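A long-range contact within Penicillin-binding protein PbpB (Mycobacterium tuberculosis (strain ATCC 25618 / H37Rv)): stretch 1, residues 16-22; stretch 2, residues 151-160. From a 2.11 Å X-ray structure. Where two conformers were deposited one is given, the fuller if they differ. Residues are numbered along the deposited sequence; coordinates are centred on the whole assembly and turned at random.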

# COMPACT_ATOMS: atom_id res chain seq x y z
N ALA A 16 32.45 10.62 16.64
CA ALA A 16 31.88 10.61 15.29
C ALA A 16 30.66 11.51 15.22
O ALA A 16 29.84 11.55 16.15
CB ALA A 16 31.51 9.19 14.89
N ALA A 17 30.53 12.24 14.12
CA ALA A 17 29.37 13.10 13.89
C ALA A 17 28.26 12.31 13.21
O ALA A 17 28.49 11.65 12.19
CB ALA A 17 29.76 14.31 13.04
N ARG A 18 27.05 12.40 13.76
CA ARG A 18 25.93 11.63 13.23
C ARG A 18 25.58 12.07 11.81
O ARG A 18 25.56 13.26 11.49
CB ARG A 18 24.71 11.76 14.13
CG ARG A 18 23.61 10.75 13.80
CD ARG A 18 22.55 10.70 14.90
NE ARG A 18 21.51 9.70 14.62
CZ ARG A 18 21.62 8.42 14.93
NH1 ARG A 18 22.73 7.97 15.53
NH2 ARG A 18 20.64 7.58 14.65
N GLY A 19 25.32 11.09 10.95
CA GLY A 19 24.90 11.39 9.60
C GLY A 19 23.44 11.84 9.54
O GLY A 19 22.67 11.73 10.49
N SER A 20 23.07 12.37 8.39
CA SER A 20 21.74 12.91 8.15
C SER A 20 20.84 11.89 7.47
O SER A 20 21.31 10.91 6.87
CB SER A 20 21.81 14.18 7.30
OG SER A 20 22.50 15.21 7.98
N ILE A 21 19.54 12.13 7.54
CA ILE A 21 18.54 11.39 6.78
C ILE A 21 17.85 12.40 5.87
O ILE A 21 17.28 13.38 6.36
CB ILE A 21 17.51 10.69 7.69
CG1 ILE A 21 18.19 9.70 8.64
CG2 ILE A 21 16.42 10.00 6.84
CD1 ILE A 21 17.26 9.05 9.68
N VAL A 22 17.93 12.19 4.55
CA VAL A 22 17.40 13.12 3.57
C VAL A 22 16.49 12.36 2.61
O VAL A 22 16.54 11.13 2.53
CB VAL A 22 18.52 13.86 2.79
CG1 VAL A 22 19.53 14.48 3.75
CG2 VAL A 22 19.22 12.92 1.81
N LEU A 151 13.97 4.49 11.52
CA LEU A 151 15.24 4.33 10.82
C LEU A 151 16.42 4.88 11.63
O LEU A 151 17.56 4.46 11.43
CB LEU A 151 15.19 5.03 9.46
CG LEU A 151 14.35 4.37 8.35
CD1 LEU A 151 14.51 5.14 7.06
CD2 LEU A 151 14.74 2.91 8.15
N GLU A 152 16.17 5.85 12.52
CA GLU A 152 17.25 6.34 13.39
C GLU A 152 17.84 5.20 14.19
O GLU A 152 19.05 5.14 14.43
CB GLU A 152 16.74 7.43 14.34
CG GLU A 152 16.31 8.72 13.69
CD GLU A 152 17.46 9.70 13.48
OE1 GLU A 152 18.62 9.26 13.26
OE2 GLU A 152 17.20 10.92 13.54
N ASP A 153 16.98 4.28 14.62
CA ASP A 153 17.42 3.11 15.38
C ASP A 153 17.95 2.02 14.46
O ASP A 153 19.08 1.57 14.62
CB ASP A 153 16.27 2.59 16.23
CG ASP A 153 16.64 1.38 17.03
OD1 ASP A 153 17.68 1.42 17.71
OD2 ASP A 153 15.88 0.40 17.00
N SER A 154 17.14 1.59 13.48
CA SER A 154 17.48 0.42 12.69
C SER A 154 18.70 0.66 11.80
O SER A 154 19.42 -0.28 11.48
CB SER A 154 16.30 -0.03 11.82
OG SER A 154 16.00 0.93 10.81
N LEU A 155 18.93 1.91 11.39
CA LEU A 155 20.14 2.27 10.67
C LEU A 155 21.16 3.01 11.55
O LEU A 155 22.01 3.73 11.02
CB LEU A 155 19.79 3.12 9.45
CG LEU A 155 18.94 2.38 8.41
CD1 LEU A 155 18.70 3.24 7.18
CD2 LEU A 155 19.60 1.04 8.04
N ASP A 156 21.09 2.85 12.87
CA ASP A 156 21.93 3.65 13.76
C ASP A 156 23.41 3.44 13.48
O ASP A 156 24.19 4.40 13.48
CB ASP A 156 21.61 3.32 15.22
CG ASP A 156 22.33 4.23 16.18
OD1 ASP A 156 22.07 5.46 16.16
OD2 ASP A 156 23.14 3.70 16.97
N ALA A 157 23.83 2.20 13.22
CA ALA A 157 25.24 1.94 12.95
C ALA A 157 25.72 2.71 11.72
O ALA A 157 26.82 3.27 11.72
CB ALA A 157 25.49 0.44 12.77
N VAL A 158 24.89 2.78 10.68
CA VAL A 158 25.23 3.57 9.50
C VAL A 158 25.25 5.05 9.84
O VAL A 158 26.15 5.79 9.41
CB VAL A 158 24.24 3.27 8.35
CG1 VAL A 158 24.55 4.14 7.15
CG2 VAL A 158 24.28 1.80 7.98
N LEU A 159 24.27 5.52 10.62
CA LEU A 159 24.16 6.93 10.94
C LEU A 159 25.13 7.38 12.03
O LEU A 159 25.59 8.53 12.01
CB LEU A 159 22.71 7.24 11.37
CG LEU A 159 21.63 7.15 10.27
CD1 LEU A 159 20.23 7.05 10.88
CD2 LEU A 159 21.74 8.36 9.32
N ALA A 160 25.43 6.50 12.99
CA ALA A 160 26.25 6.90 14.14
C ALA A 160 27.74 6.87 13.84
O ALA A 160 28.50 7.60 14.49
CB ALA A 160 25.98 5.98 15.33
O HOH W 1 27.53 9.72 15.97

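A long flexible cation is well suited to joining a loop to a pair of consecutive helical segments, because one guanidinium can satisfy several acceptors that lie in different turns. The contact between residues 16-22 and 151-160 of PbpB illustrates the principle: the two stretches are at least 131 residues apart in sequence where they touch, and together they bury 474 Å² of surface, with Arg-18 contributing the largest share of any residue.

The walk along the second stretch begins at Leu-151, which lies near the contact without entering it closely. At Glu-152 the helix offers two kinds of acceptor. Its carboxylate oxygen OE1 forms a salt bridge with Arg-18, 3.0 Å from NH2, and also accepts a hydrogen bond from NE of Arg-18 at 3.2 Å, so that one oxygen meets two nitrogens on the same side of the guanidinium. The backbone oxygen O of Glu-152 takes a weak hydrogen bond from Arg-18 NH2 at 2.9 Å, with an angle of 121°. Glu-152 is buried, and a charge in such a place needs partners; OE1 and OE2 are also hydrogen-bonded elsewhere in the structure. Beside this polar cluster, CD1 of Ile-21 packs 3.8 Å from OE1 of Glu-152.

Asp-153 and Ser-154 take no part. Leu-155 leaves helical geometry after the first segment and stands at the N-cap position of the next, though its side chain stays clear of the other stretch, CD1 of Leu-155 coming no nearer than 6.5 Å to CD1 of Ile-21. Asp-156, one residue later, supplies the second carboxylate. Its OD1 forms a salt bridge with Arg-18, 2.7 Å from NH1, and accepts a further hydrogen bond from Arg-18 NH2 at 3.0 Å. Arg-18 can reach both acids because chi1, chi2 and chi3 are all t: its CA-to-CB bond points sideways, but the extended chain carries the guanidinium to the acceptors, with Asp-156 OD1 and Glu-152 O near its plane.

Ala-157 and Val-158 make no contact, and Leu-159 then becomes the second centre of the interface. Its CB lies over one face of the Arg-18 guanidinium, leaving the edge free for polar partners. Farther out, its CD1 meets CD1 of Ile-21 at 3.8 Å, an apolar pairing of two buried branched side chains that both point toward the opposite stretch. The backbone contributes as well: Gly-19 N donates to Leu-159 O at 2.8 Å and a nearly straight 171°, while CA of Arg-18 approaches the same oxygen at 3.3 Å in a CA-H...O contact. Gly-19 brings its backbone in closely; an ideal CB there would point toward the helix, 3.7 Å from Leu-159 O.

Ala-160 closes the interface with a small side chain, its CB 3.8 Å from Arg-18 NH1. Its carbonyl oxygen O lies 3.4 Å from CB of Ala-16, and one water bridges the two backbones, donating to Ala-16 O at 3.0 Å and to Ala-160 O at 2.8 Å.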